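Local structure of prolyl 4-hydroxylase alpha subunit Fe(2+) 2OG dioxygenase domain-containing protein (Burkholderia ambifaria, 3W20) at residues Met40-Asp45 and Asp49-Asp54; Val113-Asp118 and Gly235-Phe240. The protein probably acts as a metal- and 2-oxoglutarate-dependent dioxygenase that oxidises N-substituted L-amino acids, and is held here with zinc in its metal site. All coordinates share one frame; numbering follows the deposited sequence.

Interactions 1 and 2 are both buried and wholly apolar, with centres about 11 Å apart, yet they cover their sheet in different ways. Interaction 1 is the more peripheral, about 17 Å from the centre of the chain, where a short helix lays an indole against the loop that leaves strand 37-41; interaction 2, about 11 Å from that centre, sets helix 111-120 against strand 236-241. Aromatic face against methyl marks the first, ring edge against leucine methyls the second. The two strands are antiparallel neighbours, joined by the backbone bond between M40 and L237 and by D41 with Q236.

Interaction 1: Met40-Asp45 and Asp49-Asp54; sequences MDIVPD and DAWWDD
A chi1 of -179° in V43 turns CG1 away from the backbone nitrogen and sets CG2 beside it, and both methyls of the fork reach W51. The indole comes from the opposite direction; its own chi1 of -75° places CG beside the backbone N of W51. The outcome is a CH-pi contact: V43 CG2 lies over one face of the indole, 3.6 Å from the centroid of the five-membered ring and only 18° off the ring normal. Its closest single atom is W51 CE2, at 3.5 Å, where the two rings of the indole fuse. The second methyl works nearer the pyrrole rim, V43 CG1 standing 3.6 Å from W51 NE1. Both branches of the valine thus lie above the same face, CG2 over the ring and CG1 out beyond its NE1-CD1 rim. I42 adds a looser apolar touch at the benzo end, its CG2 lying 4.2 Å from W51 CH2 in an oblique approach. Because neither valine nor isoleucine offers a polar group, dispersion and the exclusion of water carry the contact.

The chain between the two sides is very short, and R48 within it donates to V43 O from NH2. I42 and V43 follow directly on strand 37-41 and are tied to G235 by backbone hydrogen bonds, while W51 projects from helix 48-52. Strand 178-185 contributes L182 to both V43 and W51, and I184 to W51; L115 of helix 111-120 also touches the indole.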
loop_
_atom_site.group_PDB
_atom_site.type_symbol
_atom_site.label_atom_id
_atom_site.label_comp_id
_atom_site.label_asym_id
_atom_site.label_seq_id
_atom_site.Cartn_x
_atom_site.Cartn_y
_atom_site.Cartn_z
HETATM N N MSE A 40 -2.747 -0.890 -33.883
HETATM C CA MSE A 40 -2.699 0.463 -34.462
HETATM C C MSE A 40 -1.248 0.938 -34.638
HETATM O O MSE A 40 -0.400 0.687 -33.816
HETATM C CB MSE A 40 -3.367 1.464 -33.450
HETATM C CG MSE A 40 -4.743 0.950 -33.014
HETATM SE SE MSE A 40 -5.574 2.328 -31.844
HETATM C CE MSE A 40 -5.710 3.754 -33.163
ATOM N N ASP A 41 -0.970 1.628 -35.749
ATOM C CA ASP A 41 0.362 2.135 -36.047
ATOM C C ASP A 41 0.481 3.514 -35.432
ATOM O O ASP A 41 0.006 4.496 -35.959
ATOM C CB ASP A 41 0.552 2.230 -37.565
ATOM C CG ASP A 41 0.604 0.895 -38.234
ATOM O OD1 ASP A 41 0.421 -0.155 -37.591
ATOM O OD2 ASP A 41 0.842 0.869 -39.451
ATOM N N ILE A 42 1.114 3.576 -34.273
ATOM C CA ILE A 42 1.144 4.789 -33.475
ATOM C C ILE A 42 2.443 5.543 -33.680
ATOM O O ILE A 42 2.419 6.759 -33.931
ATOM C CB ILE A 42 1.015 4.461 -31.965
ATOM C CG1 ILE A 42 -0.333 3.743 -31.682
ATOM C CG2 ILE A 42 1.164 5.736 -31.144
ATOM C CD1 ILE A 42 -1.524 4.511 -32.256
ATOM N N VAL A 43 3.558 4.855 -33.526
ATOM C CA VAL A 43 4.835 5.585 -33.438
ATOM C C VAL A 43 5.662 5.343 -34.711
ATOM O O VAL A 43 5.919 4.167 -35.074
ATOM C CB VAL A 43 5.691 5.104 -32.269
ATOM C CG1 VAL A 43 7.012 5.912 -32.216
ATOM C CG2 VAL A 43 4.939 5.215 -30.949
ATOM N N PRO A 44 6.029 6.414 -35.437
ATOM C CA PRO A 44 6.764 6.143 -36.696
ATOM C C PRO A 44 8.213 5.761 -36.498
ATOM O O PRO A 44 8.768 5.978 -35.438
ATOM C CB PRO A 44 6.730 7.479 -37.432
ATOM C CG PRO A 44 6.610 8.496 -36.375
ATOM C CD PRO A 44 5.760 7.853 -35.261
ATOM N N ASP A 45 8.811 5.193 -37.539
ATOM C CA ASP A 45 10.186 4.755 -37.442
ATOM C C ASP A 45 11.113 5.913 -37.031
ATOM O O ASP A 45 10.935 7.064 -37.453
ATOM C CB ASP A 45 10.642 4.123 -38.748
ATOM C CG ASP A 45 11.926 3.302 -38.585
ATOM O OD1 ASP A 45 12.408 3.017 -37.432
ATOM O OD2 ASP A 45 12.469 2.960 -39.638
ATOM N N ASP A 49 12.505 4.790 -29.837
ATOM C CA ASP A 49 13.357 4.956 -28.661
ATOM C C ASP A 49 12.908 6.044 -27.688
ATOM O O ASP A 49 12.982 5.850 -26.477
ATOM C CB ASP A 49 14.827 5.180 -29.107
ATOM C CG ASP A 49 15.538 3.889 -29.421
ATOM O OD1 ASP A 49 15.047 2.814 -29.019
ATOM O OD2 ASP A 49 16.586 3.946 -30.090
ATOM N N ALA A 50 12.426 7.164 -28.206
ATOM C CA ALA A 50 11.985 8.302 -27.390
ATOM C C ALA A 50 10.844 7.910 -26.419
ATOM O O ALA A 50 10.754 8.464 -25.320
ATOM C CB ALA A 50 11.569 9.507 -28.261
ATOM N N TRP A 51 9.983 6.953 -26.824
ATOM C CA TRP A 51 8.876 6.532 -25.963
ATOM C C TRP A 51 9.349 5.693 -24.809
ATOM O O TRP A 51 8.789 5.765 -23.704
ATOM C CB TRP A 51 7.876 5.770 -26.795
ATOM C CG TRP A 51 7.081 6.658 -27.640
ATOM C CD1 TRP A 51 7.500 7.398 -28.754
ATOM C CD2 TRP A 51 5.647 6.868 -27.545
ATOM N NE1 TRP A 51 6.413 8.051 -29.330
ATOM C CE2 TRP A 51 5.291 7.816 -28.608
ATOM C CE3 TRP A 51 4.658 6.430 -26.673
ATOM C CZ2 TRP A 51 3.985 8.249 -28.800
ATOM C CZ3 TRP A 51 3.354 6.887 -26.857
ATOM C CH2 TRP A 51 3.016 7.763 -27.912
ATOM N N TRP A 52 10.413 4.919 -25.027
ATOM C CA TRP A 52 10.977 4.147 -23.947
ATOM C C TRP A 52 11.811 4.947 -22.987
ATOM O O TRP A 52 11.734 4.777 -21.742
ATOM C CB TRP A 52 11.856 3.066 -24.550
ATOM C CG TRP A 52 12.450 2.155 -23.528
ATOM C CD1 TRP A 52 13.663 2.306 -22.836
ATOM C CD2 TRP A 52 11.924 0.870 -23.113
ATOM N NE1 TRP A 52 13.871 1.240 -21.997
ATOM C CE2 TRP A 52 12.871 0.335 -22.132
ATOM C CE3 TRP A 52 10.753 0.143 -23.405
ATOM C CZ2 TRP A 52 12.664 -0.880 -21.506
ATOM C CZ3 TRP A 52 10.559 -1.087 -22.758
ATOM C CH2 TRP A 52 11.502 -1.598 -21.836
ATOM N N ASP A 53 12.663 5.781 -23.568
ATOM C CA ASP A 53 13.566 6.641 -22.765
ATOM C C ASP A 53 12.884 7.869 -22.177
ATOM O O ASP A 53 13.540 8.654 -21.526
ATOM C CB ASP A 53 14.727 7.140 -23.664
ATOM C CG ASP A 53 15.488 6.020 -24.345
ATOM O OD1 ASP A 53 15.443 4.880 -23.884
ATOM O OD2 ASP A 53 16.113 6.296 -25.382
ATOM N N ASP A 54 11.587 8.082 -22.430
ATOM C CA ASP A 54 10.761 9.092 -21.740
ATOM C C ASP A 54 11.164 9.305 -20.270
ATOM O O ASP A 54 11.214 8.362 -19.475
ATOM C CB ASP A 54 9.284 8.650 -21.801
ATOM C CG ASP A 54 8.295 9.762 -21.516
ATOM O OD1 ASP A 54 8.295 10.417 -20.446
ATOM O OD2 ASP A 54 7.423 9.959 -22.391
#

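Interaction 2: Val113-Asp118 and Gly235-Phe240; sequences VRLFSD and GQLTLF
F116 meets L237 and L239 by apolar packing alone, and its ring does so edge-on. L237 CD1 approaches F116 CZ at 4.2 Å, and L239 CD2 approaches F116 CE1 at 4.0 Å, both methyls lying near the ring plane. The two leucines, two positions apart on strand 236-241, point toward the helix together and so receive adjacent corners of the same ring. With chi1 at -57°, F116 CG is anti to the carbonyl carbon, and the far end of the ring, CE1 and CZ, reaches the leucines. The remaining pair is purely aliphatic: L115 CD2 lies 4.3 Å from L237 CD2, a methyl that is also close to F116 CZ.

These contacts bridge a wide separation, the local axes coming no closer than 12.7 Å with 54° between their directions. Helix 23-31 helps to fill the layer, with I23 touching both L115 and L237, and I27 and L30 touching L239. The packing lies away from the metal, the L239 side chain being about 12 Å from the zinc. Helix 111-120 covers a sheet of the double-stranded beta-helix (DSBH) core, consistent with the supporting helices that flank one sheet in 2-oxoglutarate dioxygenases.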
loop_
_atom_site.group_PDB
_atom_site.type_symbol
_atom_site.label_atom_id
_atom_site.label_comp_id
_atom_site.label_asym_id
_atom_site.label_seq_id
_atom_site.Cartn_x
_atom_site.Cartn_y
_atom_site.Cartn_z
ATOM N N VAL A 113 1.419 6.977 -21.233
ATOM C CA VAL A 113 0.243 7.071 -20.322
ATOM C C VAL A 113 -0.648 8.190 -20.871
ATOM O O VAL A 113 -1.847 8.008 -20.971
ATOM C CB VAL A 113 0.645 7.279 -18.865
ATOM C CG1 VAL A 113 -0.574 7.600 -17.963
ATOM C CG2 VAL A 113 1.289 6.042 -18.312
ATOM N N ARG A 114 -0.024 9.283 -21.339
ATOM C CA ARG A 114 -0.791 10.400 -21.884
ATOM C C ARG A 114 -1.606 10.001 -23.140
ATOM O O ARG A 114 -2.666 10.561 -23.404
ATOM C CB ARG A 114 0.121 11.596 -22.166
ATOM C CG ARG A 114 0.532 12.353 -20.929
ATOM C CD ARG A 114 1.500 13.464 -21.332
ATOM N NE ARG A 114 1.912 14.128 -20.103
ATOM C CZ ARG A 114 1.376 15.250 -19.620
ATOM N NH1 ARG A 114 0.439 15.921 -20.298
ATOM N NH2 ARG A 114 1.797 15.703 -18.445
ATOM N N LEU A 115 -1.159 9.004 -23.890
ATOM C CA LEU A 115 -1.971 8.480 -24.980
ATOM C C LEU A 115 -3.393 8.183 -24.552
ATOM O O LEU A 115 -4.359 8.620 -25.168
ATOM C CB LEU A 115 -1.296 7.244 -25.595
ATOM C CG LEU A 115 -1.423 6.872 -27.037
ATOM C CD1 LEU A 115 -1.017 8.044 -27.931
ATOM C CD2 LEU A 115 -0.479 5.688 -27.196
ATOM N N PHE A 116 -3.532 7.487 -23.425
ATOM C CA PHE A 116 -4.820 7.199 -22.895
ATOM C C PHE A 116 -5.426 8.292 -22.070
ATOM O O PHE A 116 -6.638 8.518 -22.196
ATOM C CB PHE A 116 -4.679 5.903 -22.036
ATOM C CG PHE A 116 -4.139 4.773 -22.834
ATOM C CD1 PHE A 116 -5.006 4.055 -23.655
ATOM C CD2 PHE A 116 -2.787 4.494 -22.867
ATOM C CE1 PHE A 116 -4.527 2.992 -24.424
ATOM C CE2 PHE A 116 -2.298 3.437 -23.633
ATOM C CZ PHE A 116 -3.154 2.707 -24.421
ATOM N N SER A 117 -4.651 9.004 -21.226
ATOM C CA SER A 117 -5.312 10.071 -20.438
ATOM C C SER A 117 -5.967 11.131 -21.364
ATOM O O SER A 117 -7.078 11.600 -21.137
ATOM C CB SER A 117 -4.376 10.712 -19.390
ATOM O OG SER A 117 -3.122 11.128 -19.853
ATOM N N ASP A 118 -5.266 11.468 -22.437
ATOM C CA ASP A 118 -5.777 12.391 -23.428
ATOM C C ASP A 118 -6.934 11.846 -24.212
ATOM O O ASP A 118 -7.920 12.540 -24.415
ATOM C CB ASP A 118 -4.671 12.812 -24.419
ATOM C CG ASP A 118 -3.581 13.635 -23.762
ATOM O OD1 ASP A 118 -3.751 14.110 -22.634
ATOM O OD2 ASP A 118 -2.512 13.762 -24.331
ATOM N N GLY A 235 6.361 0.054 -32.903
ATOM C CA GLY A 235 5.604 1.265 -33.200
ATOM C C GLY A 235 4.104 0.952 -33.156
ATOM O O GLY A 235 3.277 1.859 -33.146
ATOM N N GLN A 236 3.763 -0.333 -33.123
ATOM C CA GLN A 236 2.316 -0.743 -33.067
ATOM C C GLN A 236 1.795 -0.852 -31.620
ATOM O O GLN A 236 2.473 -1.374 -30.757
ATOM C CB GLN A 236 2.002 -2.010 -33.896
ATOM C CG GLN A 236 2.297 -1.866 -35.398
ATOM C CD GLN A 236 1.882 -3.125 -36.176
ATOM O OE1 GLN A 236 2.148 -4.247 -35.764
ATOM N NE2 GLN A 236 1.172 -2.918 -37.270
ATOM N N LEU A 237 0.562 -0.373 -31.420
ATOM C CA LEU A 237 -0.126 -0.490 -30.125
ATOM C C LEU A 237 -1.157 -1.596 -30.333
ATOM O O LEU A 237 -1.955 -1.520 -31.260
ATOM C CB LEU A 237 -0.887 0.796 -29.871
ATOM C CG LEU A 237 -1.782 0.803 -28.606
ATOM C CD1 LEU A 237 -0.986 0.599 -27.292
ATOM C CD2 LEU A 237 -2.513 2.161 -28.606
ATOM N N THR A 238 -1.140 -2.583 -29.444
ATOM C CA THR A 238 -2.104 -3.650 -29.507
ATOM C C THR A 238 -3.107 -3.461 -28.336
ATOM O O THR A 238 -2.648 -3.379 -27.193
ATOM C CB THR A 238 -1.377 -4.963 -29.341
ATOM O OG1 THR A 238 -0.502 -5.096 -30.476
ATOM C CG2 THR A 238 -2.350 -6.150 -29.458
ATOM N N LEU A 239 -4.399 -3.417 -28.650
ATOM C CA LEU A 239 -5.458 -3.213 -27.664
ATOM C C LEU A 239 -6.349 -4.461 -27.765
ATOM O O LEU A 239 -6.662 -4.911 -28.905
ATOM C CB LEU A 239 -6.231 -1.993 -28.011
ATOM C CG LEU A 239 -5.422 -0.677 -28.055
ATOM C CD1 LEU A 239 -6.305 0.356 -28.711
ATOM C CD2 LEU A 239 -5.212 -0.351 -26.583
ATOM N N PHE A 240 -6.596 -5.148 -26.646
ATOM C CA PHE A 240 -7.354 -6.338 -26.745
ATOM C C PHE A 240 -8.165 -6.615 -25.498
ATOM O O PHE A 240 -7.891 -6.049 -24.423
ATOM C CB PHE A 240 -6.447 -7.600 -26.960
ATOM C CG PHE A 240 -5.472 -7.849 -25.840
ATOM C CD1 PHE A 240 -5.639 -8.931 -24.956
ATOM C CD2 PHE A 240 -4.335 -7.034 -25.706
ATOM C CE1 PHE A 240 -4.705 -9.136 -23.906
ATOM C CE2 PHE A 240 -3.415 -7.233 -24.663
ATOM C CZ PHE A 240 -3.575 -8.292 -23.786
#